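Local coordinates for geranyltranstransferase (Marinomonas sp. MED121, PDB 4F62), which probably joins isopentenyl diphosphate to allylic diphosphates to build prenyl chains, as a putative farnesyl-diphosphate synthase of the isoprenoid synthase superfamily, at residues L33-M37 with L113-L118; I185-R190 with L207-A211; A213-A217 with L265-A269. All blocks are in the same frame, centred on the assembly; numbering follows the deposited sequence.

Contact 1: L33-M37 with L113-L118; sequences LHNAM and LAGDAL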
loop_
_atom_site.group_PDB
_atom_site.type_symbol
_atom_site.label_atom_id
_atom_site.label_comp_id
_atom_site.label_asym_id
_atom_site.label_seq_id
_atom_site.Cartn_x
_atom_site.Cartn_y
_atom_site.Cartn_z
ATOM N N LEU A 33 -6.904 -1.278 -16.089
ATOM C CA LEU A 33 -6.603 -0.784 -14.754
ATOM C C LEU A 33 -6.003 0.615 -14.802
ATOM O O LEU A 33 -6.386 1.497 -14.033
ATOM C CB LEU A 33 -5.636 -1.735 -14.044
ATOM C CG LEU A 33 -5.296 -1.381 -12.598
ATOM C CD1 LEU A 33 -6.558 -1.410 -11.742
ATOM C CD2 LEU A 33 -4.246 -2.351 -12.040
ATOM N N HIS A 34 -5.054 0.809 -15.706
ATOM C CA HIS A 34 -4.356 2.082 -15.819
ATOM C C HIS A 34 -5.302 3.186 -16.268
ATOM O O HIS A 34 -5.158 4.336 -15.854
ATOM C CB HIS A 34 -3.187 1.972 -16.803
ATOM C CG HIS A 34 -1.984 1.271 -16.226
ATOM N ND1 HIS A 34 -0.973 0.785 -17.029
ATOM C CD2 HIS A 34 -1.631 1.002 -14.960
ATOM C CE1 HIS A 34 -0.042 0.229 -16.262
ATOM N NE2 HIS A 34 -0.422 0.349 -14.998
ATOM N N ASN A 35 -6.248 2.845 -17.136
ATOM C CA ASN A 35 -7.245 3.822 -17.565
ATOM C C ASN A 35 -7.996 4.396 -16.370
ATOM O O ASN A 35 -8.096 5.612 -16.222
ATOM C CB ASN A 35 -8.202 3.203 -18.577
ATOM C CG ASN A 35 -7.561 3.030 -19.940
ATOM O OD1 ASN A 35 -6.557 3.686 -20.247
ATOM N ND2 ASN A 35 -8.134 2.152 -20.766
ATOM N N ALA A 36 -8.478 3.518 -15.496
ATOM C CA ALA A 36 -9.189 3.943 -14.298
ATOM C C ALA A 36 -8.276 4.715 -13.346
ATOM O O ALA A 36 -8.686 5.724 -12.768
ATOM C CB ALA A 36 -9.800 2.747 -13.594
ATOM N N MET A 37 -7.044 4.236 -13.181
ATOM C CA MET A 37 -6.069 4.902 -12.324
ATOM C C MET A 37 -5.810 6.316 -12.799
ATOM O O MET A 37 -5.809 7.256 -12.005
ATOM C CB MET A 37 -4.746 4.129 -12.290
ATOM C CG MET A 37 -4.760 2.890 -11.403
ATOM S SD MET A 37 -3.240 1.918 -11.567
ATOM C CE MET A 37 -2.152 2.744 -10.403
ATOM N N LEU A 113 -10.592 -1.609 -7.273
ATOM C CA LEU A 113 -9.269 -2.091 -7.687
ATOM C C LEU A 113 -8.330 -0.928 -8.021
ATOM O O LEU A 113 -7.137 -0.985 -7.712
ATOM C CB LEU A 113 -9.382 -3.044 -8.885
ATOM C CG LEU A 113 -10.145 -4.350 -8.658
ATOM C CD1 LEU A 113 -10.167 -5.216 -9.931
ATOM C CD2 LEU A 113 -9.559 -5.118 -7.476
ATOM N N ALA A 114 -8.863 0.132 -8.634
ATOM C CA ALA A 114 -8.046 1.303 -8.960
ATOM C C ALA A 114 -7.525 1.963 -7.691
ATOM O O ALA A 114 -6.387 2.427 -7.646
ATOM C CB ALA A 114 -8.831 2.317 -9.802
ATOM N N GLY A 115 -8.364 2.016 -6.662
ATOM C CA GLY A 115 -7.933 2.547 -5.384
ATOM C C GLY A 115 -6.815 1.698 -4.797
ATOM O O GLY A 115 -5.781 2.219 -4.366
ATOM N N ASP A 116 -7.030 0.386 -4.763
ATOM C CA ASP A 116 -6.025 -0.539 -4.237
ATOM C C ASP A 116 -4.710 -0.398 -4.980
ATOM O O ASP A 116 -3.636 -0.393 -4.375
ATOM C CB ASP A 116 -6.514 -1.984 -4.369
ATOM C CG ASP A 116 -7.647 -2.297 -3.413
ATOM O OD1 ASP A 116 -7.806 -1.537 -2.430
ATOM O OD2 ASP A 116 -8.361 -3.304 -3.633
ATOM N N ALA A 117 -4.796 -0.282 -6.296
ATOM C CA ALA A 117 -3.594 -0.190 -7.118
ATOM C C ALA A 117 -2.901 1.152 -6.927
ATOM O O ALA A 117 -1.682 1.238 -6.996
ATOM C CB ALA A 117 -3.937 -0.403 -8.584
ATOM N N LEU A 118 -3.674 2.208 -6.703
ATOM C CA LEU A 118 -3.060 3.507 -6.452
ATOM C C LEU A 118 -2.302 3.501 -5.136
ATOM O O LEU A 118 -1.276 4.168 -5.015
ATOM C CB LEU A 118 -4.089 4.640 -6.479
ATOM C CG LEU A 118 -4.464 5.125 -7.895
ATOM C CD1 LEU A 118 -5.711 6.004 -7.859
ATOM C CD2 LEU A 118 -3.318 5.900 -8.523
#
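Met37 SD sits at the edge of the His34 ring, in its plane, and the same sulfur meets Ala117 CB at 3.8 Å across the contact. This is helix-helix packing in the all-helical isoprenoid synthase fold: 33-37 and 113-118 cross almost at right angles (82°), with axes 9.1 Å apart. All the touching residues are buried, the side chains that meet are apolar, and no hydrogen bond crosses. With CG of Leu33 anti to the backbone N (chi1 -177°), its two methyls land at successive turns of the opposing helix: CD2 lies 4.0 Å from Ala117 CB, while CD1 rests on the backbone around Leu113 and Ala114. Ala36 and Ala114 meet methyl to methyl, CB to CB at 3.9 Å; the nearest backbone approach is Met37 CA to Ala114 CA, 5.3 Å. The second subunit borders the contact: Asp116 OD2, turned off from 33-37, hydrogen-bonds His84 ND1 of that subunit, and Ala117 also packs on its Ile154. Met37 and Leu118 lie alongside each other, running in opposite senses. The thioether bends at chi3 (85°), which swings CE to 3.8 Å from Ala117 O and 3.9 Å from Leu118 CD2.

Contact 2: I185-R190 with L207-A211; sequences IKASVR and LDAYA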
loop_
_atom_site.group_PDB
_atom_site.type_symbol
_atom_site.label_atom_id
_atom_site.label_comp_id
_atom_site.label_asym_id
_atom_site.label_seq_id
_atom_site.Cartn_x
_atom_site.Cartn_y
_atom_site.Cartn_z
ATOM N N ILE A 185 -1.206 15.694 5.464
ATOM C CA ILE A 185 -0.699 17.053 5.353
ATOM C C ILE A 185 0.643 17.133 6.060
ATOM O O ILE A 185 1.583 17.747 5.568
ATOM C CB ILE A 185 -1.662 18.069 6.021
ATOM C CG1 ILE A 185 -2.999 18.103 5.278
ATOM C CG2 ILE A 185 -1.029 19.446 6.085
ATOM C CD1 ILE A 185 -2.883 18.474 3.812
ATOM N N LYS A 186 0.724 16.520 7.237
ATOM C CA LYS A 186 1.983 16.485 7.984
ATOM C C LYS A 186 3.048 15.639 7.272
ATOM O O LYS A 186 4.239 15.986 7.271
ATOM C CB LYS A 186 1.753 15.957 9.408
ATOM C CG LYS A 186 2.968 16.098 10.325
ATOM C CD LYS A 186 2.589 15.928 11.810
ATOM C CE LYS A 186 2.616 14.465 12.225
ATOM N NZ LYS A 186 3.414 14.252 13.474
ATOM N N ALA A 187 2.625 14.526 6.685
ATOM C CA ALA A 187 3.549 13.679 5.918
ATOM C C ALA A 187 4.140 14.480 4.763
ATOM O O ALA A 187 5.316 14.330 4.422
ATOM C CB ALA A 187 2.839 12.456 5.392
ATOM N N SER A 188 3.321 15.340 4.164
ATOM C CA SER A 188 3.775 16.179 3.053
ATOM C C SER A 188 4.961 17.062 3.439
ATOM O O SER A 188 5.986 17.065 2.754
ATOM C CB SER A 188 2.629 17.048 2.521
ATOM O OG SER A 188 1.609 16.241 1.959
ATOM N N VAL A 189 4.829 17.817 4.529
ATOM C CA VAL A 189 5.926 18.696 4.928
ATOM C C VAL A 189 7.105 17.889 5.488
ATOM O O VAL A 189 8.258 18.220 5.208
ATOM C CB VAL A 189 5.491 19.833 5.916
ATOM C CG1 VAL A 189 4.243 20.557 5.395
ATOM C CG2 VAL A 189 5.245 19.281 7.302
ATOM N N ARG A 190 6.824 16.829 6.252
ATOM C CA ARG A 190 7.899 16.015 6.827
ATOM C C ARG A 190 8.720 15.322 5.731
ATOM O O ARG A 190 9.966 15.375 5.714
ATOM C CB ARG A 190 7.347 14.987 7.842
ATOM C CG ARG A 190 6.810 15.593 9.146
ATOM C CD ARG A 190 6.267 14.496 10.089
ATOM N NE ARG A 190 7.299 13.506 10.417
ATOM C CZ ARG A 190 8.227 13.678 11.354
ATOM N NH1 ARG A 190 8.254 14.801 12.068
ATOM N NH2 ARG A 190 9.130 12.735 11.579
ATOM N N LEU A 207 8.142 22.253 11.328
ATOM C CA LEU A 207 7.285 21.845 10.213
ATOM C C LEU A 207 6.100 21.013 10.685
ATOM O O LEU A 207 4.983 21.181 10.182
ATOM C CB LEU A 207 8.091 21.126 9.125
ATOM C CG LEU A 207 9.058 22.056 8.398
ATOM C CD1 LEU A 207 10.034 21.272 7.501
ATOM C CD2 LEU A 207 8.279 23.080 7.588
ATOM N N ASP A 208 6.337 20.142 11.669
ATOM C CA ASP A 208 5.262 19.395 12.329
ATOM C C ASP A 208 4.170 20.319 12.803
ATOM O O ASP A 208 2.993 20.115 12.506
ATOM C CB ASP A 208 5.781 18.665 13.572
ATOM C CG ASP A 208 6.292 17.278 13.271
ATOM O OD1 ASP A 208 6.154 16.828 12.119
ATOM O OD2 ASP A 208 6.819 16.629 14.198
ATOM N N ALA A 209 4.576 21.320 13.580
ATOM C CA ALA A 209 3.640 22.254 14.177
ATOM C C ALA A 209 2.965 23.082 13.088
ATOM O O ALA A 209 1.767 23.372 13.172
ATOM C CB ALA A 209 4.360 23.153 15.177
ATOM N N TYR A 210 3.728 23.454 12.060
ATOM C CA TYR A 210 3.147 24.187 10.937
ATOM C C TYR A 210 2.015 23.359 10.335
ATOM O O TYR A 210 0.892 23.845 10.150
ATOM C CB TYR A 210 4.212 24.505 9.884
ATOM C CG TYR A 210 3.662 24.928 8.535
ATOM C CD1 TYR A 210 3.362 23.985 7.558
ATOM C CD2 TYR A 210 3.454 26.271 8.233
ATOM C CE1 TYR A 210 2.868 24.362 6.319
ATOM C CE2 TYR A 210 2.953 26.658 6.995
ATOM C CZ TYR A 210 2.665 25.688 6.042
ATOM O OH TYR A 210 2.163 26.040 4.809
ATOM N N ALA A 211 2.317 22.096 10.053
ATOM C CA ALA A 211 1.382 21.220 9.368
ATOM C C ALA A 211 0.147 20.938 10.200
ATOM O O ALA A 211 -0.977 20.941 9.687
ATOM C CB ALA A 211 2.069 19.911 8.995
HETATM O O HOH W 1 9.493 15.737 14.492
#
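Lys186 and Ala211 bring the backbones nearest, their CA atoms 5.0 Å apart, where 185-190 and 207-211 run roughly antiparallel (147°) with axes 8.7 Å apart. Ala211 makes this closeness possible: its CB sets down on Lys186 CA at 3.6 Å. Val189, a turn further on, points toward the opposing helix and splits its work between two methyls: CG2 rests against both Leu207 O, 3.5 Å away, and Ala211 CB, at 3.7 Å, while CG1 comes to the edge of the Tyr210 ring. That ring is pinned at its far end, where the hydroxyl hydrogen-bonds Leu283 O, and it leans on Ile273 of helix 249-273.

The charged part of the contact is built round Asp208. Arg190 NH1 donates to Asp208 OD1 at 2.9 Å, nearly straight at 163°, with OD1 close to the guanidinium plane; OD1 is met on its syn side, with NH1 somewhat out of the carboxylate plane. The bend at chi3 (58°) curls the arginine round OD1, which also lies close to CG and CD, and a water bridges NH1 to Asp208 OD2. Lys186 NZ adds a long salt bridge, 4.0 Å from the same Asp208 OD1. Arg190 NE also makes a salt bridge with Glu143 OE1, so the one guanidinium serves two acids. A leucine in place of Arg190 would probably leave Asp208 with just the distant Lys186 charge from this pair of segments, and Glu143 without its arginine mate.

An apolar seam of alanine and valine, edged by a salt-bridge network, thus joins helices 170-194 and 201-226, an antiparallel hairpin of successive helices in the all-alpha isoprenoid synthase fold.

Contact 3: A213-A217 with L265-A269; sequences AIGLA and LHEQA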
loop_
_atom_site.group_PDB
_atom_site.type_symbol
_atom_site.label_atom_id
_atom_site.label_comp_id
_atom_site.label_asym_id
_atom_site.label_seq_id
_atom_site.Cartn_x
_atom_site.Cartn_y
_atom_site.Cartn_z
ATOM N N ALA A 213 -1.176 22.841 12.461
ATOM C CA ALA A 213 -2.011 24.033 12.523
ATOM C C ALA A 213 -2.815 24.208 11.233
ATOM O O ALA A 213 -4.028 24.466 11.257
ATOM C CB ALA A 213 -1.150 25.271 12.800
ATOM N N ILE A 214 -2.130 24.063 10.103
ATOM C CA ILE A 214 -2.742 24.255 8.788
ATOM C C ILE A 214 -3.816 23.203 8.495
ATOM O O ILE A 214 -4.886 23.518 7.954
ATOM C CB ILE A 214 -1.659 24.226 7.687
ATOM C CG1 ILE A 214 -0.860 25.522 7.737
ATOM C CG2 ILE A 214 -2.276 24.065 6.317
ATOM C CD1 ILE A 214 -1.725 26.721 7.657
ATOM N N GLY A 215 -3.531 21.956 8.863
ATOM C CA GLY A 215 -4.479 20.868 8.678
ATOM C C GLY A 215 -5.774 21.076 9.438
ATOM O O GLY A 215 -6.873 20.911 8.889
ATOM N N LEU A 216 -5.665 21.439 10.709
ATOM C CA LEU A 216 -6.864 21.682 11.492
ATOM C C LEU A 216 -7.588 22.934 10.973
ATOM O O LEU A 216 -8.810 22.914 10.772
ATOM C CB LEU A 216 -6.514 21.806 12.983
ATOM C CG LEU A 216 -7.665 21.980 13.977
ATOM C CD1 LEU A 216 -8.769 20.942 13.742
ATOM C CD2 LEU A 216 -7.128 21.885 15.410
ATOM N N ALA A 217 -6.837 24.008 10.730
ATOM C CA ALA A 217 -7.435 25.275 10.299
ATOM C C ALA A 217 -8.336 25.122 9.077
ATOM O O ALA A 217 -9.410 25.736 9.001
ATOM C CB ALA A 217 -6.360 26.318 10.027
ATOM N N LEU A 265 -4.795 29.419 14.637
ATOM C CA LEU A 265 -4.048 28.343 13.994
ATOM C C LEU A 265 -3.200 28.903 12.841
ATOM O O LEU A 265 -2.052 28.513 12.651
ATOM C CB LEU A 265 -4.999 27.258 13.483
ATOM C CG LEU A 265 -5.719 26.459 14.581
ATOM C CD1 LEU A 265 -6.744 25.528 13.957
ATOM C CD2 LEU A 265 -4.722 25.643 15.399
ATOM N N HIS A 266 -3.780 29.829 12.088
ATOM C CA HIS A 266 -3.086 30.470 10.988
ATOM C C HIS A 266 -1.840 31.195 11.500
ATOM O O HIS A 266 -0.747 31.045 10.943
ATOM C CB HIS A 266 -4.030 31.449 10.288
ATOM C CG HIS A 266 -3.519 31.904 8.942
ATOM N ND1 HIS A 266 -4.380 32.387 7.969
ATOM C CD2 HIS A 266 -2.291 31.937 8.430
ATOM C CE1 HIS A 266 -3.662 32.704 6.906
ATOM N NE2 HIS A 266 -2.396 32.446 7.142
ATOM N N GLU A 267 -2.013 31.979 12.557
ATOM C CA GLU A 267 -0.900 32.696 13.178
ATOM C C GLU A 267 0.171 31.753 13.705
ATOM O O GLU A 267 1.364 32.027 13.577
ATOM C CB GLU A 267 -1.402 33.582 14.318
ATOM C CG GLU A 267 -2.260 34.732 13.844
ATOM C CD GLU A 267 -2.843 35.537 14.989
ATOM O OE1 GLU A 267 -2.830 35.048 16.145
ATOM O OE2 GLU A 267 -3.318 36.661 14.718
ATOM N N GLN A 268 -0.257 30.651 14.313
ATOM C CA GLN A 268 0.670 29.664 14.835
ATOM C C GLN A 268 1.485 29.043 13.712
ATOM O O GLN A 268 2.686 28.815 13.864
ATOM C CB GLN A 268 -0.080 28.548 15.559
ATOM C CG GLN A 268 -0.499 28.889 16.974
ATOM C CD GLN A 268 -1.078 27.681 17.681
ATOM O OE1 GLN A 268 -1.706 26.823 17.053
ATOM N NE2 GLN A 268 -0.850 27.591 18.986
ATOM N N ALA A 269 0.820 28.753 12.594
ATOM C CA ALA A 269 1.483 28.117 11.460
ATOM C C ALA A 269 2.599 29.015 10.943
ATOM O O ALA A 269 3.734 28.567 10.758
ATOM C CB ALA A 269 0.487 27.810 10.358
#
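Leu265 reaches across to 213-217, and its CB makes the first touch, 3.7 Å from Ala213 O and 3.8 Å from Ala217 CB. CG is the branch point, set anti to the carbonyl carbon (chi1 -68°). From there CD1 pushes on into the neighbouring helix, 3.6 Å from Ala217 N and 3.7 Å from Leu216 CG. Leu216 meets that methyl with several atoms of its own, CB, CG and CD2 gathering round it as the two leucines pass at a slant. Leu265 CD2 stays farther back, with Ala213 its nearest neighbour on 213-217.

Beside it the packing passes to small residues. Ala213 CB presses on the backbone at Leu265 O, 3.4 Å away, and also reaches Ala269 CB at 3.9 Å. The Ala269 methyl is met as well by Ile214: although that side chain starts out away from this helix, its CG1 and CD1 turn back, CD1 coming to 3.7 Å from Ala269 CB.

Helix 281-291 lies along one flank: Ile214 and Ala217 both touch Ile291, and His266 NE2 hydrogen-bonds Asn288 OD1. No hydrogen bond links the two segments themselves. The axes are 8.6 Å apart and nearly antiparallel, at 160°, an interface of leucine, isoleucine and alanine that lays helix 249-273 against helix 201-226 in the isoprenoid synthase helical bundle.

In the fold
The three contacts follow one another along the chain, and all belong to the polyprenyl synthetase part of an all-helical protein. Contact 1 stands apart, its centre about 27 Å from that of contact 2 and about 33 Å from that of contact 3, across the middle of the chain and beside the second subunit. Contacts 2 and 3 are neighbours, with centres about 11 Å apart, because helix 201-226 serves both: it packs on helix 170-194 through 207-211 and on helix 249-273 through 213-217. They touch where Tyr210 CD2 lies 3.4 Å from Ala269 O. One end of the set therefore borders the dimer partner, while the other ties together later helices within a single subunit.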